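Local coordinates for protein E1 (Kluyveromyces marxianus, PDB 3VX6) that activates the ubiquitin-like proteins ATG12 and ATG8 as an E1-like enzyme for their conjugation in autophagy and the cytoplasm-to-vacuole pathway, at residues S164-S167 with V168-I171; D209-S212 with A213-N217; K216-L219 with T220-K224. All blocks are in the same frame, centred on the assembly; numbering follows the deposited sequence.

From the N terminus the chain first reaches contact 1, which lies wholly within the short helix 165-171 and its N-cap and closes only single helical turns. Strands 177-181 and 184-186, helix 190-195 and strand 198-202 follow, and the loop after 198-202 leads to contact 2, where residues 209-212 turn into helix 215-225. Contact 3 begins on the stretch where contact 2 ends, sharing K216 and N217 with it. Contact 1 stands apart, its centre about 21 Å from that of contact 2, beside edge strand 184-186. Contact 2 brings the loop into helix 215-225, and contact 3 carries that helix on, between strands 198-202 and 231-236 of the same mixed sheet.

Contact 1: residues S164-S167 with V168-I171; sequences SDIS and VSFI
V168 N gives S164 O a straight bond of 2.7 Å, with an N-H...O angle of 171°, at the first turn of helix 165-171. At the last turn I171 N bonds soundly to S167 O at 2.8 Å, nearly in line with the C=O bond. Between them the bonding is weaker: S169 N reaches D165 O in a weak bond, and F170 N divides weakly between I166 O and S167 O, mixing an i to i+4 bond with an i to i+3 one.

S164 holds the N-cap, a place that suits serine because its short hydroxyl can turn back on the first turn; OG accepts from I166 N, though the position of that oxygen is less sure. Beta-branched V168 lies against the same turn, with CG2 beside S164 O. Its CG2 stands beside its own backbone N, anti to the carbonyl carbon, which brings the methyl back along the preceding turn. I171 repeats the pattern with CG1 near S167 O. S169 sets CB between the carbonyls of D165 and I166, 3.1 Å from I166 O.

The ring of F170 leads away from the turn, its CG anti to the backbone N (chi1 -174°), to pack on I185 and V175 and make a cation-pi contact with K202. The chemistry implies a short helix held by sound bonds at its first and last turns with weak ones between, its buried S167 OG met by A161 O and its aromatic residue turned to strand 184-186.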
loop_
_atom_site.group_PDB
_atom_site.type_symbol
_atom_site.label_atom_id
_atom_site.label_comp_id
_atom_site.label_asym_id
_atom_site.label_seq_id
_atom_site.Cartn_x
_atom_site.Cartn_y
_atom_site.Cartn_z
ATOM N N SER A 164 11.695 2.514 -21.928
ATOM C CA SER A 164 13.107 2.647 -21.595
ATOM C C SER A 164 13.748 1.287 -21.342
ATOM O O SER A 164 13.101 0.374 -20.834
ATOM C CB SER A 164 13.272 3.525 -20.357
ATOM O OG SER A 164 14.640 3.674 -20.027
ATOM N N ASP A 165 15.014 1.141 -21.717
ATOM C CA ASP A 165 15.702 -0.122 -21.480
ATOM C C ASP A 165 15.691 -0.352 -19.982
ATOM O O ASP A 165 15.514 -1.480 -19.522
ATOM C CB ASP A 165 17.151 -0.076 -21.978
ATOM C CG ASP A 165 17.293 -0.555 -23.411
ATOM O OD1 ASP A 165 16.911 0.190 -24.339
ATOM O OD2 ASP A 165 17.782 -1.687 -23.610
ATOM N N ILE A 166 15.874 0.738 -19.233
ATOM C CA ILE A 166 15.888 0.695 -17.776
ATOM C C ILE A 166 14.468 0.511 -17.232
ATOM O O ILE A 166 14.275 -0.156 -16.218
ATOM C CB ILE A 166 16.522 1.988 -17.186
ATOM C CG1 ILE A 166 16.697 1.845 -15.671
ATOM C CG2 ILE A 166 15.673 3.198 -17.519
ATOM C CD1 ILE A 166 17.760 0.845 -15.279
ATOM N N SER A 167 13.477 1.095 -17.904
ATOM C CA SER A 167 12.089 0.952 -17.470
ATOM C C SER A 167 11.714 -0.510 -17.608
ATOM O O SER A 167 11.244 -1.135 -16.656
ATOM C CB SER A 167 11.146 1.786 -18.336
ATOM O OG SER A 167 11.248 3.165 -18.046
ATOM N N VAL A 168 11.913 -1.039 -18.814
ATOM C CA VAL A 168 11.626 -2.436 -19.130
ATOM C C VAL A 168 12.372 -3.330 -18.155
ATOM O O VAL A 168 11.915 -4.411 -17.811
ATOM C CB VAL A 168 12.090 -2.785 -20.566
ATOM C CG1 VAL A 168 11.892 -4.270 -20.834
ATOM C CG2 VAL A 168 11.322 -1.946 -21.579
ATOM N N SER A 169 13.536 -2.861 -17.725
ATOM C CA SER A 169 14.373 -3.586 -16.780
ATOM C C SER A 169 13.648 -3.693 -15.440
ATOM O O SER A 169 13.779 -4.693 -14.722
ATOM C CB SER A 169 15.704 -2.844 -16.612
ATOM O OG SER A 169 16.502 -3.407 -15.587
ATOM N N PHE A 170 12.875 -2.660 -15.114
ATOM C CA PHE A 170 12.119 -2.632 -13.863
ATOM C C PHE A 170 10.809 -3.397 -14.032
ATOM O O PHE A 170 10.391 -4.144 -13.145
ATOM C CB PHE A 170 11.813 -1.183 -13.448
ATOM C CG PHE A 170 11.167 -1.058 -12.092
ATOM C CD1 PHE A 170 10.302 -0.003 -11.816
ATOM C CD2 PHE A 170 11.416 -1.993 -11.097
ATOM C CE1 PHE A 170 9.693 0.116 -10.573
ATOM C CE2 PHE A 170 10.812 -1.881 -9.854
ATOM C CZ PHE A 170 9.948 -0.824 -9.592
ATOM N N ILE A 171 10.165 -3.202 -15.177
ATOM C CA ILE A 171 8.905 -3.868 -15.473
ATOM C C ILE A 171 9.118 -5.369 -15.639
ATOM O O ILE A 171 8.225 -6.171 -15.354
ATOM C CB ILE A 171 8.282 -3.288 -16.747
ATOM C CG1 ILE A 171 8.066 -1.784 -16.557
ATOM C CG2 ILE A 171 6.984 -4.005 -17.070
ATOM C CD1 ILE A 171 7.277 -1.132 -17.660
#

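Contact 2: residues D209-S212 with A213-N217; sequences DIPS and AVTKN
P211 and T215 meet at about a right angle, the proline ring offering CB and CG to the threonine hydroxyl, with P211 CB 3.1 Å from T215 OG1. That hydroxyl lies beside its own backbone N and anti to the carbonyl carbon (chi1 -53°), a setting that turns it back on the entering chain. There T215 OG1 donates to S212 O over 2.8 Å, in the carbonyl plane, while T215 N reaches the same oxygen from above that plane, also at 2.8 Å. The second bond closes a type I beta turn from S212 to T215.

S212 and V214 lie against each other through S212 OG and V214 CG1, 3.3 Å apart. S212 OG is hydrogen-bonded to D203 OD2 and to F204 N, a polar use that suits serine's short arm, while the branched V214 packs on F201. Proline, with its rigid ring, fits the extended lead-in and rests on F235.

Replacing T215 by an alanine would probably leave S212 O with only the backbone N-H of this residue and take away side-chain contacts with P211, I233 and F235.

Two donors on one buried oxygen thus fix the bend through which the loop enters helix 215-225.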
loop_
_atom_site.group_PDB
_atom_site.type_symbol
_atom_site.label_atom_id
_atom_site.label_comp_id
_atom_site.label_asym_id
_atom_site.label_seq_id
_atom_site.Cartn_x
_atom_site.Cartn_y
_atom_site.Cartn_z
ATOM N N ASP A 209 0.665 12.845 -12.044
ATOM C CA ASP A 209 1.649 13.331 -11.087
ATOM C C ASP A 209 1.301 13.250 -9.621
ATOM O O ASP A 209 1.982 13.832 -8.773
ATOM C CB ASP A 209 2.058 14.757 -11.440
ATOM C CG ASP A 209 2.761 14.829 -12.772
ATOM O OD1 ASP A 209 3.495 13.868 -13.110
ATOM O OD2 ASP A 209 2.580 15.843 -13.478
ATOM N N ILE A 210 0.237 12.538 -9.306
ATOM C CA ILE A 210 -0.109 12.392 -7.911
ATOM C C ILE A 210 0.166 10.938 -7.618
ATOM O O ILE A 210 -0.522 10.044 -8.110
ATOM C CB ILE A 210 -1.580 12.754 -7.627
ATOM C CG1 ILE A 210 -1.811 14.229 -7.959
ATOM C CG2 ILE A 210 -1.905 12.501 -6.154
ATOM C CD1 ILE A 210 -3.180 14.722 -7.586
ATOM N N PRO A 211 1.229 10.679 -6.855
ATOM C CA PRO A 211 1.576 9.311 -6.519
ATOM C C PRO A 211 0.667 8.872 -5.382
ATOM O O PRO A 211 0.087 9.706 -4.682
ATOM C CB PRO A 211 3.036 9.435 -6.096
ATOM C CG PRO A 211 3.034 10.726 -5.373
ATOM C CD PRO A 211 2.201 11.623 -6.275
ATOM N N SER A 212 0.536 7.566 -5.207
ATOM C CA SER A 212 -0.302 7.057 -4.144
ATOM C C SER A 212 0.265 7.509 -2.798
ATOM O O SER A 212 1.474 7.700 -2.655
ATOM C CB SER A 212 -0.369 5.532 -4.234
ATOM O OG SER A 212 0.887 4.997 -4.611
ATOM N N ALA A 213 -0.620 7.703 -1.824
ATOM C CA ALA A 213 -0.220 8.129 -0.491
ATOM C C ALA A 213 0.871 7.217 0.069
ATOM O O ALA A 213 1.537 7.545 1.049
ATOM C CB ALA A 213 -1.444 8.128 0.441
ATOM N N VAL A 214 1.055 6.070 -0.563
ATOM C CA VAL A 214 2.048 5.097 -0.109
ATOM C C VAL A 214 3.490 5.550 -0.384
ATOM O O VAL A 214 4.448 4.999 0.151
ATOM C CB VAL A 214 1.770 3.725 -0.755
ATOM C CG1 VAL A 214 2.505 3.608 -2.080
ATOM C CG2 VAL A 214 2.116 2.627 0.213
ATOM N N THR A 215 3.629 6.570 -1.221
ATOM C CA THR A 215 4.935 7.137 -1.538
ATOM C C THR A 215 5.623 7.720 -0.290
ATOM O O THR A 215 6.860 7.810 -0.217
ATOM C CB THR A 215 4.811 8.280 -2.565
ATOM O OG1 THR A 215 4.074 7.834 -3.710
ATOM C CG2 THR A 215 6.193 8.746 -3.016
ATOM N N LYS A 216 4.812 8.135 0.677
ATOM C CA LYS A 216 5.324 8.707 1.904
ATOM C C LYS A 216 6.181 7.713 2.624
ATOM O O LYS A 216 7.159 8.077 3.266
ATOM C CB LYS A 216 4.170 9.105 2.800
ATOM C CG LYS A 216 3.403 10.345 2.341
ATOM C CD LYS A 216 2.257 10.665 3.314
ATOM C CE LYS A 216 1.504 11.900 2.868
ATOM N NZ LYS A 216 0.086 11.681 3.310
ATOM N N ASN A 217 5.744 6.464 2.554
ATOM C CA ASN A 217 6.465 5.352 3.136
ATOM C C ASN A 217 7.894 5.403 2.569
ATOM O O ASN A 217 8.865 5.563 3.310
ATOM C CB ASN A 217 5.775 4.043 2.734
ATOM C CG ASN A 217 4.320 3.997 3.165
ATOM O OD1 ASN A 217 3.718 5.031 3.472
ATOM N ND2 ASN A 217 3.749 2.803 3.191
#

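Contact 3: residues K216-L219 with T220-K224; sequences KNIL and TVWSK
T220 reaches back one helical turn to K216 and can be followed outward from its CB, which sits 3.2 Å from K216 O. The next atom, OG1, gives its main bond to that same oxygen over 2.8 Å, approaching from above the carbonyl plane; F145 O is a weak, competing second acceptor. Its chi1 of -63° sets OG1 beside the backbone N, from where it can fold back on the carbonyl that T220 N already holds at 2.7 Å. The methyl CG2 takes the position anti to the backbone N, and the side chain as a whole lies against Y152 of strand 151-159.

S223 plays the same part one turn on: its OG and backbone N both bond to L219 O, the hydroxyl at 2.6 Å. Small hydroxyl residues suit such places, since their own helix supplies an acceptor. Between them run two ordinary helical bonds, V221 N to N217 O and W222 N to I218 O.

I218 CG2 meets W222 CE3 obliquely at 4.3 Å, and both residues also pack on V199 and I233. The indole NE1 bonds to L193 O, and its ring meets Y231 edge-to-face. N217 turns its amide to I120, P143 and F145.

Doubly accepting carbonyls at K216 and L219 let hydroxyls pair within the helix, while I218 and W222 pack on strands 198-202 and 231-236, as befits a beta-alpha-beta crossover, and K216, L219 and T220 meet Y152.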
loop_
_atom_site.group_PDB
_atom_site.type_symbol
_atom_site.label_atom_id
_atom_site.label_comp_id
_atom_site.label_asym_id
_atom_site.label_seq_id
_atom_site.Cartn_x
_atom_site.Cartn_y
_atom_site.Cartn_z
ATOM N N LYS A 216 4.812 8.135 0.677
ATOM C CA LYS A 216 5.324 8.707 1.904
ATOM C C LYS A 216 6.181 7.713 2.624
ATOM O O LYS A 216 7.159 8.077 3.266
ATOM C CB LYS A 216 4.170 9.105 2.800
ATOM C CG LYS A 216 3.403 10.345 2.341
ATOM C CD LYS A 216 2.257 10.665 3.314
ATOM C CE LYS A 216 1.504 11.900 2.868
ATOM N NZ LYS A 216 0.086 11.681 3.310
ATOM N N ASN A 217 5.744 6.464 2.554
ATOM C CA ASN A 217 6.465 5.352 3.136
ATOM C C ASN A 217 7.894 5.403 2.569
ATOM O O ASN A 217 8.865 5.563 3.310
ATOM C CB ASN A 217 5.775 4.043 2.734
ATOM C CG ASN A 217 4.320 3.997 3.165
ATOM O OD1 ASN A 217 3.718 5.031 3.472
ATOM N ND2 ASN A 217 3.749 2.803 3.191
ATOM N N ILE A 218 8.013 5.298 1.247
ATOM C CA ILE A 218 9.321 5.330 0.604
ATOM C C ILE A 218 10.131 6.510 1.131
ATOM O O ILE A 218 11.236 6.337 1.660
ATOM C CB ILE A 218 9.187 5.435 -0.934
ATOM C CG1 ILE A 218 8.381 4.236 -1.465
ATOM C CG2 ILE A 218 10.574 5.528 -1.568
ATOM C CD1 ILE A 218 7.970 4.334 -2.923
ATOM N N LEU A 219 9.564 7.704 1.015
ATOM C CA LEU A 219 10.238 8.899 1.495
ATOM C C LEU A 219 10.666 8.779 2.944
ATOM O O LEU A 219 11.824 8.963 3.275
ATOM C CB LEU A 219 9.332 10.108 1.339
ATOM C CG LEU A 219 9.111 10.425 -0.130
ATOM C CD1 LEU A 219 7.969 11.403 -0.292
ATOM C CD2 LEU A 219 10.405 10.976 -0.700
ATOM N N THR A 220 9.725 8.465 3.814
ATOM C CA THR A 220 10.041 8.351 5.222
ATOM C C THR A 220 11.176 7.353 5.480
ATOM O O THR A 220 12.100 7.619 6.253
ATOM C CB THR A 220 8.781 7.945 6.006
ATOM O OG1 THR A 220 7.796 8.973 5.874
ATOM C CG2 THR A 220 9.099 7.739 7.474
ATOM N N VAL A 221 11.125 6.203 4.830
ATOM C CA VAL A 221 12.169 5.230 5.073
ATOM C C VAL A 221 13.498 5.647 4.466
ATOM O O VAL A 221 14.524 5.704 5.136
ATOM C CB VAL A 221 11.780 3.867 4.534
ATOM C CG1 VAL A 221 12.931 2.912 4.724
ATOM C CG2 VAL A 221 10.525 3.378 5.246
ATOM N N TRP A 222 13.476 5.931 3.182
ATOM C CA TRP A 222 14.676 6.341 2.504
ATOM C C TRP A 222 15.345 7.513 3.253
ATOM O O TRP A 222 16.573 7.595 3.321
ATOM C CB TRP A 222 14.293 6.736 1.089
ATOM C CG TRP A 222 15.412 6.824 0.152
ATOM C CD1 TRP A 222 16.727 6.511 0.385
ATOM C CD2 TRP A 222 15.334 7.278 -1.193
ATOM N NE1 TRP A 222 17.470 6.751 -0.745
ATOM C CE2 TRP A 222 16.637 7.222 -1.730
ATOM C CE3 TRP A 222 14.286 7.726 -2.002
ATOM C CZ2 TRP A 222 16.919 7.605 -3.036
ATOM C CZ3 TRP A 222 14.565 8.105 -3.297
ATOM C CH2 TRP A 222 15.871 8.043 -3.805
ATOM N N SER A 223 14.520 8.397 3.820
ATOM C CA SER A 223 14.974 9.566 4.574
ATOM C C SER A 223 15.887 9.226 5.733
ATOM O O SER A 223 16.976 9.770 5.861
ATOM C CB SER A 223 13.783 10.338 5.152
ATOM O OG SER A 223 13.113 11.095 4.169
ATOM N N LYS A 224 15.411 8.350 6.601
ATOM C CA LYS A 224 16.172 7.961 7.766
ATOM C C LYS A 224 17.398 7.115 7.420
ATOM O O LYS A 224 18.413 7.179 8.114
ATOM C CB LYS A 224 15.247 7.223 8.748
ATOM C CG LYS A 224 14.203 8.140 9.383
ATOM C CD LYS A 224 13.159 7.377 10.183
ATOM C CE LYS A 224 12.012 8.290 10.633
ATOM N NZ LYS A 224 12.328 9.119 11.839
#